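Local coordinates for protein plasmodium falciparum gamete antigen 27/25 (Plasmodium falciparum, PDB 1N81) that is essential for sexual development of the malaria parasite, although its molecular function is not established and may involve protein dimerization, at residues A[29-33]-A[85-89]; A[133-139]-A[166-171]. The contacts are given in a common frame with arbitrary orientation. Residue numbers count along the deposited sequence, not the author numbering.

Interaction 1 of 2, residues A[29-33]-A[85-89]; sequences YIYLL and LISYC
Two helical turns face each other across a buried seam: 29-33, in helix 13-35, and 85-89, near the C-terminal end of helix 71-89. Their axes come no closer than 11.7 Å and cross at -54°, so the backbones stay well apart and side chains fill the gap; the nearest CA atoms are those of Ile30 and Leu85, 7.0 Å apart. Each turn carries its own i to i+4 bond, Leu33 N to Tyr29 O at 3.0 Å and Cys89 N to Leu85 O at 2.7 Å.

Leu85 is the central side chain. In its mt rotamer, with the CA-to-CB bond pointing toward 29-33, it wedges between three side chains: Leu85 CD1 lies 3.5 Å from Tyr29 CD2, obliquely to the ring, and Leu85 CD2 3.8 Å from Ile30 CG1 and 3.9 Å from Leu33 CD1. One turn on, Cys89 (chi1 m) brings its SG to 4.1 Å from Ile30 CG1 and 4.2 Å from Leu33 CD1. The CA-to-CB bond of Ile30 points sideways to 85-89, but chi1 m and chi2 t bring the end of the side chain closer; Leu33, also mt, points at the partner directly. Tyr29, with chi1 t, swings its ring past Leu85 and sends its hydroxyl on to a hydrogen bond with Ala46 O, while the ring meets Tyr56 edge-to-face.

No hydrogen bond joins the two turns. Helix 96-122 packs on Ile30 through Ile99 and Ile102, and Ile53 of helix 50-63 touches both Tyr29 and Leu85. This is apolar side-chain packing between two crossing helices in the buried core of an all-helical fold.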
loop_
_atom_site.group_PDB
_atom_site.type_symbol
_atom_site.label_atom_id
_atom_site.label_comp_id
_atom_site.label_asym_id
_atom_site.label_seq_id
_atom_site.Cartn_x
_atom_site.Cartn_y
_atom_site.Cartn_z
ATOM N N TYR A 29 5.534 6.726 -10.304
ATOM C CA TYR A 29 4.672 6.687 -11.472
ATOM C C TYR A 29 3.765 7.911 -11.549
ATOM O O TYR A 29 3.415 8.363 -12.637
ATOM C CB TYR A 29 3.837 5.420 -11.477
ATOM C CG TYR A 29 3.422 5.028 -12.855
ATOM C CD1 TYR A 29 4.245 4.235 -13.636
ATOM C CD2 TYR A 29 2.189 5.454 -13.389
ATOM C CE1 TYR A 29 3.862 3.853 -14.932
ATOM C CE2 TYR A 29 1.794 5.083 -14.687
ATOM C CZ TYR A 29 2.639 4.281 -15.450
ATOM O OH TYR A 29 2.278 3.898 -16.724
ATOM N N ILE A 30 3.374 8.446 -10.397
ATOM C CA ILE A 30 2.529 9.633 -10.397
ATOM C C ILE A 30 3.372 10.802 -10.897
ATOM O O ILE A 30 2.852 11.719 -11.525
ATOM C CB ILE A 30 1.961 9.927 -8.989
ATOM C CG1 ILE A 30 0.806 8.964 -8.700
ATOM C CG2 ILE A 30 1.483 11.381 -8.884
ATOM C CD1 ILE A 30 0.251 9.078 -7.329
ATOM N N TYR A 31 4.672 10.766 -10.624
ATOM C CA TYR A 31 5.547 11.827 -11.108
ATOM C C TYR A 31 5.569 11.772 -12.637
ATOM O O TYR A 31 5.489 12.795 -13.303
ATOM C CB TYR A 31 6.962 11.652 -10.595
ATOM C CG TYR A 31 7.875 12.781 -11.025
ATOM C CD1 TYR A 31 7.926 13.967 -10.310
ATOM C CD2 TYR A 31 8.669 12.666 -12.165
ATOM C CE1 TYR A 31 8.748 15.011 -10.718
ATOM C CE2 TYR A 31 9.492 13.706 -12.581
ATOM C CZ TYR A 31 9.527 14.867 -11.855
ATOM O OH TYR A 31 10.355 15.884 -12.268
ATOM N N LEU A 32 5.676 10.569 -13.186
ATOM C CA LEU A 32 5.670 10.386 -14.631
ATOM C C LEU A 32 4.391 11.011 -15.193
ATOM O O LEU A 32 4.428 11.822 -16.126
ATOM C CB LEU A 32 5.693 8.887 -14.987
ATOM C CG LEU A 32 5.447 8.555 -16.463
ATOM C CD1 LEU A 32 6.635 9.128 -17.295
ATOM C CD2 LEU A 32 5.308 7.037 -16.671
ATOM N N LEU A 33 3.251 10.625 -14.619
ATOM C CA LEU A 33 1.975 11.138 -15.095
ATOM C C LEU A 33 2.024 12.648 -15.187
ATOM O O LEU A 33 1.579 13.235 -16.169
ATOM C CB LEU A 33 0.828 10.712 -14.169
ATOM C CG LEU A 33 0.451 9.240 -14.300
ATOM C CD1 LEU A 33 -0.704 8.893 -13.369
ATOM C CD2 LEU A 33 0.092 8.959 -15.736
ATOM N N LEU A 85 -3.879 5.460 -9.318
ATOM C CA LEU A 85 -3.708 6.462 -10.379
ATOM C C LEU A 85 -5.089 7.013 -10.780
ATOM O O LEU A 85 -5.295 8.229 -10.859
ATOM C CB LEU A 85 -3.041 5.838 -11.605
ATOM C CG LEU A 85 -1.678 5.170 -11.358
ATOM C CD1 LEU A 85 -1.112 4.696 -12.674
ATOM C CD2 LEU A 85 -0.726 6.119 -10.688
ATOM N N ILE A 86 -6.026 6.103 -11.020
ATOM C CA ILE A 86 -7.386 6.476 -11.410
ATOM C C ILE A 86 -8.138 7.176 -10.264
ATOM O O ILE A 86 -8.905 8.095 -10.498
ATOM C CB ILE A 86 -8.148 5.232 -11.913
ATOM C CG1 ILE A 86 -7.577 4.843 -13.287
ATOM C CG2 ILE A 86 -9.638 5.497 -11.981
ATOM C CD1 ILE A 86 -8.144 3.576 -13.850
ATOM N N SER A 87 -7.879 6.778 -9.020
ATOM C CA SER A 87 -8.546 7.402 -7.886
ATOM C C SER A 87 -8.039 8.820 -7.575
ATOM O O SER A 87 -8.817 9.697 -7.180
ATOM C CB SER A 87 -8.364 6.522 -6.644
ATOM O OG SER A 87 -9.014 7.077 -5.510
ATOM N N TYR A 88 -6.737 9.048 -7.755
ATOM C CA TYR A 88 -6.124 10.340 -7.424
ATOM C C TYR A 88 -5.739 11.255 -8.596
ATOM O O TYR A 88 -5.537 12.461 -8.402
ATOM C CB TYR A 88 -4.827 10.113 -6.612
ATOM C CG TYR A 88 -4.964 9.257 -5.376
ATOM C CD1 TYR A 88 -3.874 8.507 -4.899
ATOM C CD2 TYR A 88 -6.155 9.241 -4.635
ATOM C CE1 TYR A 88 -3.961 7.773 -3.725
ATOM C CE2 TYR A 88 -6.251 8.508 -3.447
ATOM C CZ TYR A 88 -5.149 7.777 -3.001
ATOM O OH TYR A 88 -5.253 7.038 -1.845
ATOM N N CYS A 89 -5.611 10.707 -9.797
ATOM C CA CYS A 89 -5.145 11.543 -10.912
ATOM C C CYS A 89 -6.072 11.679 -12.105
ATOM O O CYS A 89 -5.684 12.247 -13.121
ATOM C CB CYS A 89 -3.806 10.992 -11.418
ATOM S SG CYS A 89 -2.517 10.807 -10.135
#

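Interaction 2 of 2, residues A[133-139]-A[166-171]; sequences MNDKKLI and ISQFLI
Met133 lies at the C-terminal part of helix 126-133, and helix 136-150 follows after a short turn; this junction lies against one face of 166-171, a continuous helical segment of helix 156-173. The backbones come close, with the CA atoms of Met133 and Ser167 only 5.3 Å apart. Met133 does most of the work. Met133 O accepts a 2.7 Å hydrogen bond from Ser167 OG (chi1 m), and Ser167 CA adds a CA-H...O contact to the same oxygen at 3.5 Å. The side chain, extended as mtt, runs along the partner helix: Met133 CG is 3.9 Å from Leu170 CB, Met133 SD 3.7 Å from Ile171 CG1, and Met133 CE 3.8 Å from Leu170 O. Val120 of helix 96-122 also touches this methionine.

Asn134 (phi/psi -101/2) brings OD1 to 3.9 Å from Ser167 CB and 4.1 Å from Ile171 CD1, towards the solvent side. At Asp135 the backbone opens to -69/91 and the chain turns into the new helix. This is a classic N-cap: with chi1 t, Asp135 OD1 accepts from Leu138 N at 3.1 Å and, weakly, from Lys137 N at 3.0 Å, while OD2 forms a salt bridge with Arg131. The short, capped connection thus joins two consecutive helices of the all-helical fold, and the later helix 156-173 packs across their junction.

Lys136 to Ile139 form the first turn, with Ile139 N bonded to Asp135 O at 3.0 Å. Ile139, in the mt rotamer, points back at the partner, its CD1 3.8 Å from Ile166 CG2 and 3.7 Å from Ser167 OG.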
loop_
_atom_site.group_PDB
_atom_site.type_symbol
_atom_site.label_atom_id
_atom_site.label_comp_id
_atom_site.label_asym_id
_atom_site.label_seq_id
_atom_site.Cartn_x
_atom_site.Cartn_y
_atom_site.Cartn_z
ATOM N N MET A 133 -7.475 -7.988 9.656
ATOM C CA MET A 133 -7.125 -7.518 8.314
ATOM C C MET A 133 -8.326 -6.902 7.593
ATOM O O MET A 133 -8.186 -5.959 6.794
ATOM C CB MET A 133 -6.592 -8.668 7.466
ATOM C CG MET A 133 -5.263 -9.203 7.924
ATOM S SD MET A 133 -4.677 -10.503 6.821
ATOM C CE MET A 133 -3.055 -10.780 7.461
ATOM N N ASN A 134 -9.507 -7.423 7.908
ATOM C CA ASN A 134 -10.745 -6.971 7.288
ATOM C C ASN A 134 -11.535 -6.010 8.169
ATOM O O ASN A 134 -12.613 -5.582 7.781
ATOM C CB ASN A 134 -11.650 -8.197 6.946
ATOM C CG ASN A 134 -11.057 -9.092 5.845
ATOM O OD1 ASN A 134 -10.792 -8.630 4.756
ATOM N ND2 ASN A 134 -10.867 -10.382 6.137
ATOM N N ASP A 135 -11.014 -5.654 9.348
ATOM C CA ASP A 135 -11.778 -4.786 10.240
ATOM C C ASP A 135 -11.929 -3.346 9.728
ATOM O O ASP A 135 -11.114 -2.470 10.041
ATOM C CB ASP A 135 -11.145 -4.782 11.648
ATOM C CG ASP A 135 -12.103 -4.248 12.724
ATOM O OD1 ASP A 135 -12.967 -3.413 12.392
ATOM O OD2 ASP A 135 -11.982 -4.662 13.893
ATOM N N LYS A 136 -13.001 -3.092 8.984
ATOM C CA LYS A 136 -13.241 -1.771 8.425
ATOM C C LYS A 136 -13.393 -0.698 9.499
ATOM O O LYS A 136 -13.110 0.487 9.254
ATOM C CB LYS A 136 -14.494 -1.770 7.539
ATOM C CG LYS A 136 -14.574 -2.845 6.465
ATOM C CD LYS A 136 -16.029 -2.942 5.951
ATOM C CE LYS A 136 -16.322 -4.199 5.128
ATOM N NZ LYS A 136 -15.909 -4.074 3.698
ATOM N N LYS A 137 -13.849 -1.107 10.681
ATOM C CA LYS A 137 -14.035 -0.164 11.773
ATOM C C LYS A 137 -12.680 0.340 12.261
ATOM O O LYS A 137 -12.484 1.540 12.464
ATOM C CB LYS A 137 -14.778 -0.826 12.925
ATOM C CG LYS A 137 -15.097 0.111 14.058
ATOM C CD LYS A 137 -16.312 -0.381 14.851
ATOM C CE LYS A 137 -16.913 0.730 15.705
ATOM N NZ LYS A 137 -15.985 1.191 16.773
ATOM N N LEU A 138 -11.761 -0.592 12.464
ATOM C CA LEU A 138 -10.413 -0.252 12.914
ATOM C C LEU A 138 -9.760 0.601 11.823
ATOM O O LEU A 138 -9.137 1.612 12.105
ATOM C CB LEU A 138 -9.597 -1.527 13.148
ATOM C CG LEU A 138 -8.102 -1.360 13.438
ATOM C CD1 LEU A 138 -7.897 -0.646 14.776
ATOM C CD2 LEU A 138 -7.437 -2.720 13.471
ATOM N N ILE A 139 -9.934 0.217 10.566
ATOM C CA ILE A 139 -9.336 0.994 9.492
ATOM C C ILE A 139 -9.864 2.434 9.461
ATOM O O ILE A 139 -9.082 3.389 9.322
ATOM C CB ILE A 139 -9.535 0.301 8.131
ATOM C CG1 ILE A 139 -8.711 -1.004 8.107
ATOM C CG2 ILE A 139 -9.079 1.226 6.987
ATOM C CD1 ILE A 139 -9.079 -1.930 6.949
ATOM N N ILE A 166 -6.170 -1.807 1.472
ATOM C CA ILE A 166 -5.485 -2.081 2.714
ATOM C C ILE A 166 -5.720 -3.545 3.136
ATOM O O ILE A 166 -4.765 -4.290 3.440
ATOM C CB ILE A 166 -6.008 -1.100 3.756
ATOM C CG1 ILE A 166 -5.374 0.269 3.486
ATOM C CG2 ILE A 166 -5.755 -1.609 5.190
ATOM C CD1 ILE A 166 -5.926 1.359 4.406
ATOM N N SER A 167 -6.982 -3.950 3.139
ATOM C CA SER A 167 -7.317 -5.323 3.515
ATOM C C SER A 167 -6.654 -6.261 2.505
ATOM O O SER A 167 -6.035 -7.260 2.893
ATOM C CB SER A 167 -8.838 -5.527 3.544
ATOM O OG SER A 167 -9.403 -4.858 4.655
ATOM N N GLN A 168 -6.724 -5.908 1.222
ATOM C CA GLN A 168 -6.104 -6.739 0.193
ATOM C C GLN A 168 -4.615 -6.844 0.380
ATOM O O GLN A 168 -4.044 -7.932 0.280
ATOM C CB GLN A 168 -6.351 -6.203 -1.218
ATOM C CG GLN A 168 -5.774 -7.160 -2.249
ATOM C CD GLN A 168 -5.900 -6.661 -3.644
ATOM O OE1 GLN A 168 -5.161 -5.777 -4.070
ATOM N NE2 GLN A 168 -6.862 -7.208 -4.375
ATOM N N PHE A 169 -3.976 -5.703 0.621
ATOM C CA PHE A 169 -2.534 -5.671 0.822
ATOM C C PHE A 169 -2.117 -6.582 1.999
ATOM O O PHE A 169 -1.165 -7.344 1.902
ATOM C CB PHE A 169 -2.072 -4.228 1.104
ATOM C CG PHE A 169 -0.585 -4.101 1.346
ATOM C CD1 PHE A 169 0.259 -3.614 0.342
ATOM C CD2 PHE A 169 -0.035 -4.466 2.575
ATOM C CE1 PHE A 169 1.650 -3.484 0.547
ATOM C CE2 PHE A 169 1.346 -4.348 2.804
ATOM C CZ PHE A 169 2.194 -3.851 1.774
ATOM N N LEU A 170 -2.813 -6.485 3.120
ATOM C CA LEU A 170 -2.454 -7.295 4.275
ATOM C C LEU A 170 -2.554 -8.807 3.961
ATOM O O LEU A 170 -1.618 -9.572 4.207
ATOM C CB LEU A 170 -3.351 -6.912 5.455
ATOM C CG LEU A 170 -3.011 -5.507 5.980
ATOM C CD1 LEU A 170 -4.101 -5.031 6.878
ATOM C CD2 LEU A 170 -1.687 -5.501 6.712
ATOM N N ILE A 171 -3.672 -9.233 3.390
ATOM C CA ILE A 171 -3.838 -10.648 3.063
ATOM C C ILE A 171 -2.716 -11.137 2.148
ATOM O O ILE A 171 -2.143 -12.178 2.380
ATOM C CB ILE A 171 -5.226 -10.904 2.421
ATOM C CG1 ILE A 171 -6.310 -10.695 3.476
ATOM C CG2 ILE A 171 -5.304 -12.347 1.894
ATOM C CD1 ILE A 171 -7.703 -10.505 2.906
#

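In the fold
The two contacts lie on opposite sides of the chain's centre, their own centres 23 Å apart and their nearest atoms about 8 Å apart without touching. Interaction 1 is fully buried and purely apolar, side chain against side chain between helices with well-separated axes. Interaction 2 is only partly buried; it covers more area, 358 against 249 Å², and mixes apolar packing with a side-chain-to-backbone hydrogen bond at a helix junction. They use different helices, yet share neighbours: helix 96-122 packs on Ile30 in one and on Met133, Ile166 and Leu170 in the other. Helix 71-89 supplies Leu85 and Cys89 to interaction 1, and its Arg80 hydrogen-bonds Gln168 of segment 166-171.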